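Local coordinates for protein aminomethyltransferase (Bartonella henselae, PDB 3GIR) that belongs to the aminomethyltransferase (glycine cleavage T-protein) family, whose members join a folate-binding domain to a C-terminal barrel domain, at residues Q206-T211 and F221-P226; L78-H83 and V173-Q178; S307-G312 and V356-K361; A323-F328 and G336-G341. All coordinates share one frame; numbering follows the deposited sequence.

Contact 1 (Q206-T211 and F221-P226)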
loop_
_atom_site.group_PDB
_atom_site.type_symbol
_atom_site.label_atom_id
_atom_site.label_comp_id
_atom_site.label_asym_id
_atom_site.label_seq_id
_atom_site.Cartn_x
_atom_site.Cartn_y
_atom_site.Cartn_z
ATOM N N GLN A 206 -6.729 0.310 24.776
ATOM C CA GLN A 206 -7.982 0.663 24.208
ATOM C C GLN A 206 -7.870 1.720 23.064
ATOM O O GLN A 206 -7.286 2.761 23.248
ATOM C CB GLN A 206 -8.907 1.171 25.322
ATOM C CG GLN A 206 -10.282 1.477 24.877
ATOM C CD GLN A 206 -11.126 0.205 24.651
ATOM O OE1 GLN A 206 -10.954 -0.813 25.334
ATOM N NE2 GLN A 206 -11.981 0.247 23.624
ATOM N N ASP A 207 -8.466 1.415 21.925
ATOM C CA ASP A 207 -8.501 2.282 20.747
ATOM C C ASP A 207 -7.117 2.475 20.056
ATOM O O ASP A 207 -7.024 3.273 19.137
ATOM C CB ASP A 207 -9.167 3.631 21.039
ATOM C CG ASP A 207 -10.699 3.500 21.327
ATOM O OD1 ASP A 207 -11.282 2.442 21.077
ATOM O OD2 ASP A 207 -11.318 4.501 21.728
ATOM N N TRP A 208 -6.100 1.729 20.461
ATOM C CA TRP A 208 -4.814 1.788 19.786
ATOM C C TRP A 208 -4.701 0.483 18.977
ATOM O O TRP A 208 -5.230 -0.548 19.367
ATOM C CB TRP A 208 -3.630 1.821 20.770
ATOM C CG TRP A 208 -3.340 3.112 21.406
ATOM C CD1 TRP A 208 -4.174 3.843 22.128
ATOM C CD2 TRP A 208 -2.045 3.725 21.503
ATOM N NE1 TRP A 208 -3.524 4.964 22.604
ATOM C CE2 TRP A 208 -2.222 4.921 22.216
ATOM C CE3 TRP A 208 -0.806 3.451 20.938
ATOM C CZ2 TRP A 208 -1.158 5.785 22.476
ATOM C CZ3 TRP A 208 0.252 4.311 21.191
ATOM C CH2 TRP A 208 0.047 5.463 21.951
ATOM N N PHE A 209 -4.005 0.531 17.837
ATOM C CA PHE A 209 -3.784 -0.670 17.001
ATOM C C PHE A 209 -2.383 -0.584 16.462
ATOM O O PHE A 209 -2.054 0.424 15.836
ATOM C CB PHE A 209 -4.872 -0.676 15.900
ATOM C CG PHE A 209 -4.736 -1.721 14.840
ATOM C CD1 PHE A 209 -4.606 -3.041 15.139
ATOM C CD2 PHE A 209 -4.764 -1.349 13.493
ATOM C CE1 PHE A 209 -4.499 -4.024 14.123
ATOM C CE2 PHE A 209 -4.708 -2.307 12.486
ATOM C CZ PHE A 209 -4.517 -3.655 12.819
ATOM N N ILE A 210 -1.510 -1.578 16.722
ATOM C CA ILE A 210 -0.161 -1.555 16.213
ATOM C C ILE A 210 0.053 -2.799 15.395
ATOM O O ILE A 210 -0.281 -3.915 15.849
ATOM C CB ILE A 210 0.891 -1.497 17.340
ATOM C CG1 ILE A 210 0.700 -0.163 18.104
ATOM C CG2 ILE A 210 2.334 -1.695 16.813
ATOM C CD1 ILE A 210 1.720 0.041 19.286
ATOM N N THR A 211 0.636 -2.616 14.216
ATOM C CA THR A 211 0.987 -3.719 13.321
ATOM C C THR A 211 2.468 -3.634 12.939
ATOM O O THR A 211 3.048 -2.539 12.914
ATOM C CB THR A 211 0.130 -3.784 12.035
ATOM O OG1 THR A 211 0.346 -2.563 11.277
ATOM C CG2 THR A 211 -1.401 -4.000 12.297
ATOM N N PHE A 221 6.618 -0.494 11.546
ATOM C CA PHE A 221 5.416 -0.555 12.285
ATOM C C PHE A 221 4.436 0.463 11.770
ATOM O O PHE A 221 4.861 1.486 11.228
ATOM C CB PHE A 221 5.633 -0.355 13.809
ATOM C CG PHE A 221 6.562 -1.374 14.402
ATOM C CD1 PHE A 221 6.057 -2.526 14.988
ATOM C CD2 PHE A 221 7.923 -1.192 14.295
ATOM C CE1 PHE A 221 6.955 -3.448 15.518
ATOM C CE2 PHE A 221 8.778 -2.161 14.768
ATOM C CZ PHE A 221 8.279 -3.235 15.358
ATOM N N GLU A 222 3.155 0.201 12.001
ATOM C CA GLU A 222 2.096 1.227 11.843
ATOM C C GLU A 222 1.371 1.321 13.180
ATOM O O GLU A 222 1.033 0.268 13.800
ATOM C CB GLU A 222 1.147 0.881 10.742
ATOM C CG GLU A 222 1.771 0.850 9.368
ATOM C CD GLU A 222 0.707 0.692 8.251
ATOM O OE1 GLU A 222 -0.538 0.482 8.513
ATOM O OE2 GLU A 222 1.154 0.789 7.113
ATOM N N ILE A 223 1.102 2.546 13.596
ATOM C CA ILE A 223 0.436 2.815 14.880
ATOM C C ILE A 223 -0.809 3.679 14.616
ATOM O O ILE A 223 -0.677 4.768 14.085
ATOM C CB ILE A 223 1.361 3.521 15.863
ATOM C CG1 ILE A 223 2.698 2.797 16.019
ATOM C CG2 ILE A 223 0.647 3.772 17.246
ATOM C CD1 ILE A 223 3.840 3.646 16.769
ATOM N N ALA A 224 -1.995 3.198 15.013
ATOM C CA ALA A 224 -3.251 3.884 14.874
ATOM C C ALA A 224 -3.721 4.215 16.275
ATOM O O ALA A 224 -3.678 3.351 17.157
ATOM C CB ALA A 224 -4.316 3.030 14.130
ATOM N N LEU A 225 -4.100 5.449 16.488
ATOM C CA LEU A 225 -4.529 5.874 17.827
ATOM C C LEU A 225 -5.501 7.016 17.730
ATOM O O LEU A 225 -5.631 7.683 16.738
ATOM C CB LEU A 225 -3.308 6.262 18.700
ATOM C CG LEU A 225 -2.589 7.589 18.455
ATOM C CD1 LEU A 225 -1.535 7.765 19.652
ATOM C CD2 LEU A 225 -1.881 7.631 17.086
ATOM N N PRO A 226 -6.234 7.277 18.840
ATOM C CA PRO A 226 -7.136 8.383 18.834
ATOM C C PRO A 226 -6.452 9.701 18.516
ATOM O O PRO A 226 -5.294 9.920 18.862
ATOM C CB PRO A 226 -7.685 8.385 20.291
ATOM C CG PRO A 226 -7.506 7.010 20.715
ATOM C CD PRO A 226 -6.236 6.552 20.121
HETATM O O HOH W 1 -1.819 0.076 12.858
HETATM O O HOH W 2 -1.806 -1.110 10.486
#

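Contact 2 (L78-H83 and V173-Q178)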
loop_
_atom_site.group_PDB
_atom_site.type_symbol
_atom_site.label_atom_id
_atom_site.label_comp_id
_atom_site.label_asym_id
_atom_site.label_seq_id
_atom_site.Cartn_x
_atom_site.Cartn_y
_atom_site.Cartn_z
ATOM N N LEU A 78 9.501 8.462 9.922
ATOM C CA LEU A 78 8.157 8.631 10.470
ATOM C C LEU A 78 7.284 9.254 9.370
ATOM O O LEU A 78 7.591 10.304 8.793
ATOM C CB LEU A 78 8.170 9.570 11.701
ATOM C CG LEU A 78 6.833 9.658 12.460
ATOM C CD1 LEU A 78 6.394 8.289 13.089
ATOM C CD2 LEU A 78 6.969 10.812 13.559
ATOM N N PHE A 79 6.180 8.592 9.077
ATOM C CA PHE A 79 5.256 8.975 8.026
ATOM C C PHE A 79 3.880 9.207 8.635
ATOM O O PHE A 79 3.341 8.337 9.309
ATOM C CB PHE A 79 5.099 7.869 6.962
ATOM C CG PHE A 79 6.369 7.386 6.315
ATOM C CD1 PHE A 79 6.621 7.639 4.975
ATOM C CD2 PHE A 79 7.281 6.622 7.041
ATOM C CE1 PHE A 79 7.786 7.162 4.371
ATOM C CE2 PHE A 79 8.446 6.205 6.428
ATOM C CZ PHE A 79 8.690 6.491 5.109
ATOM N N ASP A 80 3.306 10.387 8.367
ATOM C CA ASP A 80 1.947 10.626 8.747
ATOM C C ASP A 80 1.041 10.130 7.627
ATOM O O ASP A 80 0.955 10.723 6.534
ATOM C CB ASP A 80 1.686 12.126 9.017
ATOM C CG ASP A 80 0.314 12.363 9.582
ATOM O OD1 ASP A 80 -0.536 11.420 9.583
ATOM O OD2 ASP A 80 0.034 13.533 9.989
ATOM N N ILE A 81 0.342 9.020 7.887
ATOM C CA ILE A 81 -0.527 8.364 6.948
ATOM C C ILE A 81 -1.982 8.377 7.464
ATOM O O ILE A 81 -2.776 7.487 7.201
ATOM C CB ILE A 81 0.002 6.950 6.526
ATOM C CG1 ILE A 81 0.212 6.092 7.725
ATOM C CG2 ILE A 81 1.320 7.132 5.722
ATOM C CD1 ILE A 81 0.507 4.622 7.290
ATOM N N SER A 82 -2.347 9.493 8.108
ATOM C CA SER A 82 -3.651 9.673 8.719
ATOM C C SER A 82 -4.741 9.876 7.689
ATOM O O SER A 82 -5.903 9.990 8.061
ATOM C CB SER A 82 -3.658 10.855 9.702
ATOM O OG SER A 82 -2.755 10.615 10.771
ATOM N N HIS A 83 -4.385 9.973 6.406
ATOM C CA HIS A 83 -5.311 10.022 5.293
ATOM C C HIS A 83 -5.890 8.652 4.994
ATOM O O HIS A 83 -6.972 8.546 4.398
ATOM C CB HIS A 83 -4.638 10.674 4.069
ATOM C CG HIS A 83 -3.484 9.922 3.523
ATOM N ND1 HIS A 83 -2.556 9.291 4.325
ATOM C CD2 HIS A 83 -3.114 9.622 2.245
ATOM C CE1 HIS A 83 -1.643 8.686 3.580
ATOM N NE2 HIS A 83 -1.967 8.853 2.303
ATOM N N VAL A 173 -5.560 8.890 14.000
ATOM C CA VAL A 173 -4.263 9.195 13.372
ATOM C C VAL A 173 -3.602 7.883 13.120
ATOM O O VAL A 173 -3.711 6.963 13.912
ATOM C CB VAL A 173 -3.415 10.139 14.253
ATOM C CG1 VAL A 173 -1.900 10.043 13.955
ATOM C CG2 VAL A 173 -3.930 11.544 14.081
ATOM N N LEU A 174 -2.889 7.789 12.004
ATOM C CA LEU A 174 -2.132 6.629 11.637
ATOM C C LEU A 174 -0.727 7.104 11.280
ATOM O O LEU A 174 -0.546 7.992 10.411
ATOM C CB LEU A 174 -2.732 5.889 10.418
ATOM C CG LEU A 174 -2.097 4.504 10.079
ATOM C CD1 LEU A 174 -2.268 3.448 11.139
ATOM C CD2 LEU A 174 -2.750 4.073 8.745
ATOM N N LEU A 175 0.276 6.539 11.945
ATOM C CA LEU A 175 1.699 6.859 11.744
ATOM C C LEU A 175 2.390 5.592 11.317
ATOM O O LEU A 175 2.139 4.570 11.884
ATOM C CB LEU A 175 2.372 7.388 13.008
ATOM C CG LEU A 175 1.716 8.598 13.647
ATOM C CD1 LEU A 175 2.341 8.915 15.021
ATOM C CD2 LEU A 175 1.893 9.757 12.735
ATOM N N ALA A 176 3.293 5.652 10.357
ATOM C CA ALA A 176 4.183 4.553 10.061
ATOM C C ALA A 176 5.582 4.916 10.533
ATOM O O ALA A 176 6.041 5.995 10.340
ATOM C CB ALA A 176 4.207 4.317 8.532
ATOM N N LEU A 177 6.255 3.935 11.155
ATOM C CA LEU A 177 7.640 4.114 11.673
ATOM C C LEU A 177 8.399 2.983 11.010
ATOM O O LEU A 177 8.208 1.811 11.328
ATOM C CB LEU A 177 7.718 3.966 13.173
ATOM C CG LEU A 177 9.110 4.116 13.760
ATOM C CD1 LEU A 177 9.578 5.588 13.678
ATOM C CD2 LEU A 177 9.034 3.671 15.238
ATOM N N GLN A 178 9.304 3.301 10.087
ATOM C CA GLN A 178 9.875 2.332 9.137
ATOM C C GLN A 178 11.380 2.469 9.041
ATOM O O GLN A 178 11.921 3.551 9.060
ATOM C CB GLN A 178 9.317 2.536 7.735
ATOM C CG GLN A 178 7.828 2.486 7.671
ATOM C CD GLN A 178 7.294 1.051 7.679
ATOM O OE1 GLN A 178 7.655 0.226 6.797
ATOM N NE2 GLN A 178 6.314 0.791 8.580
#

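Contact 3 (S307-G312 and V356-K361)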
loop_
_atom_site.group_PDB
_atom_site.type_symbol
_atom_site.label_atom_id
_atom_site.label_comp_id
_atom_site.label_asym_id
_atom_site.label_seq_id
_atom_site.Cartn_x
_atom_site.Cartn_y
_atom_site.Cartn_z
ATOM N N SER A 307 -5.183 -9.973 -19.465
ATOM C CA SER A 307 -5.440 -9.126 -20.664
ATOM C C SER A 307 -4.304 -8.106 -20.895
ATOM O O SER A 307 -4.174 -7.572 -21.995
ATOM C CB SER A 307 -6.849 -8.446 -20.631
ATOM O OG SER A 307 -7.002 -7.395 -19.669
ATOM N N ARG A 308 -3.512 -7.873 -19.844
ATOM C CA ARG A 308 -2.292 -7.065 -19.862
ATOM C C ARG A 308 -1.605 -7.448 -18.554
ATOM O O ARG A 308 -2.250 -8.044 -17.685
ATOM C CB ARG A 308 -2.611 -5.607 -19.823
ATOM C CG ARG A 308 -3.735 -5.231 -18.944
ATOM C CD ARG A 308 -3.828 -3.720 -19.007
ATOM N NE ARG A 308 -4.852 -3.134 -18.169
ATOM C CZ ARG A 308 -4.878 -1.840 -17.803
ATOM N NH1 ARG A 308 -3.901 -0.988 -18.176
ATOM N NH2 ARG A 308 -5.888 -1.379 -17.039
ATOM N N CYS A 309 -0.324 -7.120 -18.395
ATOM C CA CYS A 309 0.480 -7.675 -17.274
ATOM C C CYS A 309 1.221 -6.562 -16.558
ATOM O O CYS A 309 1.959 -5.827 -17.208
ATOM C CB CYS A 309 1.540 -8.628 -17.723
ATOM S SG CYS A 309 0.753 -10.026 -18.606
ATOM N N ARG A 310 1.099 -6.490 -15.221
ATOM C CA ARG A 310 1.894 -5.533 -14.450
ATOM C C ARG A 310 3.331 -6.004 -14.300
ATOM O O ARG A 310 3.610 -7.158 -13.859
ATOM C CB ARG A 310 1.314 -5.356 -13.051
ATOM C CG ARG A 310 2.102 -4.279 -12.255
ATOM C CD ARG A 310 1.449 -4.083 -10.877
ATOM N NE ARG A 310 1.504 -5.348 -10.118
ATOM C CZ ARG A 310 2.517 -5.794 -9.384
ATOM N NH1 ARG A 310 3.607 -5.072 -9.124
ATOM N NH2 ARG A 310 2.404 -6.984 -8.813
ATOM N N VAL A 311 4.254 -5.150 -14.750
ATOM C CA VAL A 311 5.629 -5.423 -14.731
ATOM C C VAL A 311 6.479 -4.286 -14.169
ATOM O O VAL A 311 6.126 -3.091 -14.274
ATOM C CB VAL A 311 6.183 -5.850 -16.171
ATOM C CG1 VAL A 311 5.485 -7.121 -16.697
ATOM C CG2 VAL A 311 6.095 -4.696 -17.152
ATOM N N GLY A 312 7.639 -4.676 -13.626
ATOM C CA GLY A 312 8.671 -3.714 -13.368
ATOM C C GLY A 312 9.287 -3.239 -14.645
ATOM O O GLY A 312 9.398 -4.032 -15.605
ATOM N N VAL A 356 2.205 -4.092 -19.827
ATOM C CA VAL A 356 2.562 -4.511 -21.198
ATOM C C VAL A 356 1.692 -5.748 -21.499
ATOM O O VAL A 356 1.239 -6.464 -20.612
ATOM C CB VAL A 356 4.059 -4.771 -21.350
ATOM C CG1 VAL A 356 4.909 -3.489 -21.107
ATOM C CG2 VAL A 356 4.526 -5.990 -20.477
ATOM N N PRO A 357 1.523 -6.082 -22.799
ATOM C CA PRO A 357 0.812 -7.294 -23.092
ATOM C C PRO A 357 1.636 -8.497 -22.709
ATOM O O PRO A 357 2.877 -8.428 -22.555
ATOM C CB PRO A 357 0.620 -7.204 -24.625
ATOM C CG PRO A 357 0.906 -5.795 -24.989
ATOM C CD PRO A 357 1.968 -5.403 -24.008
ATOM N N VAL A 358 0.953 -9.631 -22.561
ATOM C CA VAL A 358 1.641 -10.831 -22.098
ATOM C C VAL A 358 2.870 -11.218 -22.921
ATOM O O VAL A 358 3.886 -11.660 -22.379
ATOM C CB VAL A 358 0.610 -11.997 -21.914
ATOM C CG1 VAL A 358 0.015 -12.462 -23.204
ATOM C CG2 VAL A 358 1.235 -13.180 -21.125
ATOM N N ALA A 359 2.794 -11.004 -24.224
ATOM C CA ALA A 359 3.950 -11.284 -25.098
ATOM C C ALA A 359 5.246 -10.560 -24.826
ATOM O O ALA A 359 6.294 -11.004 -25.222
ATOM C CB ALA A 359 3.571 -11.143 -26.617
ATOM N N TRP A 360 5.162 -9.439 -24.099
ATOM C CA TRP A 360 6.300 -8.626 -23.759
ATOM C C TRP A 360 6.719 -8.753 -22.317
ATOM O O TRP A 360 7.603 -8.005 -21.872
ATOM C CB TRP A 360 5.968 -7.157 -24.011
ATOM C CG TRP A 360 6.098 -6.709 -25.525
ATOM C CD1 TRP A 360 7.172 -6.114 -26.094
ATOM C CD2 TRP A 360 5.133 -6.871 -26.523
ATOM N NE1 TRP A 360 6.947 -5.941 -27.434
ATOM C CE2 TRP A 360 5.678 -6.367 -27.719
ATOM C CE3 TRP A 360 3.864 -7.426 -26.552
ATOM C CZ2 TRP A 360 4.984 -6.393 -28.933
ATOM C CZ3 TRP A 360 3.150 -7.432 -27.760
ATOM C CH2 TRP A 360 3.723 -6.884 -28.930
ATOM N N LYS A 361 6.092 -9.658 -21.569
ATOM C CA LYS A 361 6.349 -9.649 -20.096
ATOM C C LYS A 361 7.626 -10.346 -19.682
ATOM O O LYS A 361 8.037 -10.251 -18.512
ATOM C CB LYS A 361 5.135 -10.145 -19.334
ATOM C CG LYS A 361 5.044 -11.621 -19.202
ATOM C CD LYS A 361 4.023 -11.956 -18.113
ATOM C CE LYS A 361 3.659 -13.398 -18.121
ATOM N NZ LYS A 361 2.589 -13.598 -17.100
#

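Contact 4 (A323-F328 and G336-G341)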
loop_
_atom_site.group_PDB
_atom_site.type_symbol
_atom_site.label_atom_id
_atom_site.label_comp_id
_atom_site.label_asym_id
_atom_site.label_seq_id
_atom_site.Cartn_x
_atom_site.Cartn_y
_atom_site.Cartn_z
ATOM N N ALA A 323 4.751 8.284 -14.460
ATOM C CA ALA A 323 3.420 7.773 -14.660
ATOM C C ALA A 323 2.748 8.458 -15.845
ATOM O O ALA A 323 2.803 9.708 -15.979
ATOM C CB ALA A 323 2.649 8.028 -13.364
ATOM N N GLY A 324 2.086 7.669 -16.671
ATOM C CA GLY A 324 1.377 8.116 -17.861
ATOM C C GLY A 324 2.156 8.032 -19.169
ATOM O O GLY A 324 1.563 8.098 -20.257
ATOM N N ALA A 325 3.471 7.838 -19.079
ATOM C CA ALA A 325 4.268 7.607 -20.285
ATOM C C ALA A 325 3.739 6.414 -21.112
ATOM O O ALA A 325 3.594 5.298 -20.575
ATOM C CB ALA A 325 5.700 7.374 -19.892
ATOM N N VAL A 326 3.519 6.623 -22.407
ATOM C CA VAL A 326 2.957 5.597 -23.234
ATOM C C VAL A 326 4.079 4.624 -23.668
ATOM O O VAL A 326 5.165 5.060 -23.994
ATOM C CB VAL A 326 2.258 6.202 -24.495
ATOM C CG1 VAL A 326 1.761 5.091 -25.348
ATOM C CG2 VAL A 326 1.140 7.161 -24.032
ATOM N N LEU A 327 3.799 3.320 -23.668
ATOM C CA LEU A 327 4.789 2.299 -24.086
ATOM C C LEU A 327 4.439 1.734 -25.446
ATOM O O LEU A 327 3.283 1.464 -25.737
ATOM C CB LEU A 327 4.816 1.162 -23.100
ATOM C CG LEU A 327 5.283 1.505 -21.706
ATOM C CD1 LEU A 327 5.167 0.310 -20.706
ATOM C CD2 LEU A 327 6.692 2.132 -21.669
ATOM N N PHE A 328 5.474 1.645 -26.247
ATOM C CA PHE A 328 5.405 1.147 -27.621
ATOM C C PHE A 328 6.286 -0.089 -27.843
ATOM O O PHE A 328 7.290 -0.288 -27.130
ATOM C CB PHE A 328 5.923 2.250 -28.581
ATOM C CG PHE A 328 5.138 3.526 -28.500
ATOM C CD1 PHE A 328 3.994 3.713 -29.262
ATOM C CD2 PHE A 328 5.524 4.503 -27.631
ATOM C CE1 PHE A 328 3.232 4.915 -29.155
ATOM C CE2 PHE A 328 4.775 5.683 -27.508
ATOM C CZ PHE A 328 3.634 5.891 -28.288
ATOM N N GLY A 336 1.185 -0.338 -24.190
ATOM C CA GLY A 336 0.944 -0.249 -22.754
ATOM C C GLY A 336 1.251 1.112 -22.210
ATOM O O GLY A 336 1.236 2.077 -22.951
ATOM N N VAL A 337 1.522 1.199 -20.921
ATOM C CA VAL A 337 1.646 2.486 -20.232
ATOM C C VAL A 337 2.446 2.309 -18.950
ATOM O O VAL A 337 2.372 1.231 -18.317
ATOM C CB VAL A 337 0.256 3.087 -19.919
ATOM C CG1 VAL A 337 -0.479 2.307 -18.897
ATOM C CG2 VAL A 337 0.406 4.616 -19.627
ATOM N N VAL A 338 3.240 3.314 -18.581
ATOM C CA VAL A 338 3.863 3.393 -17.308
ATOM C C VAL A 338 2.854 3.869 -16.294
ATOM O O VAL A 338 2.210 4.909 -16.499
ATOM C CB VAL A 338 5.051 4.366 -17.336
ATOM C CG1 VAL A 338 5.688 4.631 -15.958
ATOM C CG2 VAL A 338 6.122 3.872 -18.357
ATOM N N THR A 339 2.691 3.114 -15.233
ATOM C CA THR A 339 1.749 3.474 -14.156
ATOM C C THR A 339 2.402 4.199 -12.995
ATOM O O THR A 339 1.726 4.991 -12.299
ATOM C CB THR A 339 0.950 2.309 -13.692
ATOM O OG1 THR A 339 1.820 1.233 -13.300
ATOM C CG2 THR A 339 -0.006 1.814 -14.778
ATOM N N SER A 340 3.693 3.926 -12.729
ATOM C CA SER A 340 4.440 4.587 -11.654
ATOM C C SER A 340 5.883 4.729 -12.093
ATOM O O SER A 340 6.419 3.877 -12.801
ATOM C CB SER A 340 4.428 3.811 -10.340
ATOM O OG SER A 340 3.147 3.685 -9.806
ATOM N N GLY A 341 6.509 5.817 -11.699
ATOM C CA GLY A 341 7.907 6.010 -12.041
ATOM C C GLY A 341 8.555 7.097 -11.253
ATOM O O GLY A 341 7.893 8.119 -10.967
HETATM O O HOH W 3 5.401 9.417 -11.798
#

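Contact 1 (Q206-T211 and F221-P226)
The indole of Trp208 lies flat against Leu225: the CD1 methyl makes a CH-pi contact, 3.8 Å from the centroid of the six-membered ring, and CB stands over the centre of the indole. A chi1 of -79° puts CG beside the backbone N of Trp208, and the ring reaches across to the partner strand. CE3 on its six-membered ring comes 4.0 Å from Ile223 CG2, the two side chains lying side by side, while Pro226 crosses the other end of the indole at about a right angle, CD lying 4.0 Å from Trp208 CD1. Further along, the aliphatic branches of Ile210 and Ile223 run alongside each other. These residues belong to a beta hairpin of the folate-binding domain, 209-211 pairing antiparallel with 220-225. Phe209 and Ala224 exchange N-H...O bonds, each 2.9 Å between N and O, as do Thr211 and Glu222. A water donates to Phe209 O and, weakly, to Glu222 O. A second water, 2.8 Å from Glu222 OE1, also bonds Thr211 OG1, a hydroxyl that is further tied to Ser213 OG. Behind the first shell, Leu233 of helix 227-238 packs on Trp208, Ile223 and Leu225, whereas Leu86 of strand 85-90 meets Phe209 and Ala224.

Contact 2 (L78-H83 and V173-Q178)
Phe79 and Ala176 form an antiparallel hydrogen-bonded pair, each N bonding the other's O at 2.9 Å, where strands 78-80 and 173-178 run at 157° to one another. Past the end of the first strand, Ile81 N still reaches Leu174 O at 2.9 Å. Ser82 then extends the pairing with its side chain, for OG takes the N-H of Leu174 at 3.1 Å and gives its own proton to Asp80 OD1 at 2.6 Å, on the syn lone pair. The same carboxylate oxygen accepts Ser82 N in an Asx turn, and two bonds thus fix the carboxylate that orients the hydroxyl; Asp80 OD2 is held by His42. Ile81 CD1 packs 3.6 Å from Leu174 CD2 and also touches Ala176 CB, CG1 having swung between the backbone N and carbonyl carbon (chi1 56°). The Phe79 ring turns an edge to Ala176 O and meets the bent chain of Gln178 crosswise, CE2 lying 4.0 Å from CG. Strand 220-225 flanks 173-178 in the sheet and strand 243-245 flanks 76-80, with helix 248-257 against Phe79 and Ile81 and helix 227-238 against Leu78 and Val173.

Contact 3 (S307-G312 and V356-K361)
Cys309 points its thiol at the turn 356-361, where SG packs against Val358 CA at 3.7 Å and, on an adjoining side, Lys361 CD at 3.8 Å. The sulfur is placed there by a chi1 of -60°, which sets it beside the backbone N and anti to the carbonyl carbon. The closest approach of Lys361 to the sulfur is through the methylene CD, the chain running extended from CG onward while CB approaches Val311 CG1 at 4.0 Å. The side chains of Lys361 and Val311 cross at about a right angle. Val356 meets Val311 in the same crosswise fashion, through methyl groups, CG2 to CG2 at 3.9 Å. Thus Val311 is touched by one valine and by the root of one lysine. Underneath these contacts, Cys309 and Val356 form an antiparallel hydrogen-bonded pair. Its shorter bond runs from Cys309 N to Val356 O at 2.8 Å; the return bond from Val356 N to Cys309 O is 3.2 Å long. Beyond Val356 the chain leaves the sheet and coils into a 3-10 turn at 358-360, with Trp360 N bonded to Pro357 O and Lys361 N to Val358 O, which carries Lys361 back over strand 309-315 of the C-terminal barrel domain. Arg308 turns its end away from the turn and makes a cation-pi interaction with Tyr355. The polar links between the two segments are therefore backbone to backbone, and the side chains contribute van der Waals packing, with the cysteine sulfur taking part as an apolar surface.

Contact 4 (A323-F328 and G336-G341)
Ala325 and Val338 meet through both backbone and side chain. Among the backbone bonds, Val338 N points almost straight at Ala325 O (2.8 Å, 173° at the hydrogen), and Gly324 N reaches Val338 O at 2.8 Å. The pair Leu327 and Gly336 is bonded twice, but less regularly: Leu327 N stands above the carbonyl plane of Gly336, 57° out of it, and Gly336 N lies 3.2 Å from Leu327 O. One water joins the open end of the pairing, accepting from Ala323 N and donating to Gly341 O. Apolar contacts centre on Val338 CG2, which sits 3.8 Å from both Ala325 CB and Leu327 CD2, the leucine and valine side chains crossing at about a right angle. Val337 CG2 comes within 3.4 Å of Ala325 O, and Ala323 CB abuts Thr339 O. The polar side chains of Thr339 and Ser340 point away from segment 323-328, and their hydroxyls are both bonded to Asp266 OD1. These two residues face Met353 on the next strand as a classic beta bulge, set in the longer arm of a beta hairpin, 326-328 with 334-344, of the C-terminal barrel domain.

The four contacts fall into two pairs on opposite sides of the chain's centre. Contacts 1 and 2, centres about 10 Å apart, share one sheet of the folate-binding domain: strands 220-225 and 173-178 are neighbours, with Ile223 N 2.8 Å from Leu175 O in a probable hydrogen bond. Contacts 3 and 4, about 12 Å between centres, belong to one sheet of the C-terminal barrel domain, contact 4 nested in the loop that contact 3 closes; Val356 CG1 packs 3.8 Å from Leu327 CD1. Between the pairs, contacts 2 and 4 still leave about 14 Å between nearest atoms. The sodium ion, bound by Leu238, Asp240 and Val243, lies about 8 Å from the Leu78 side chain of contact 2.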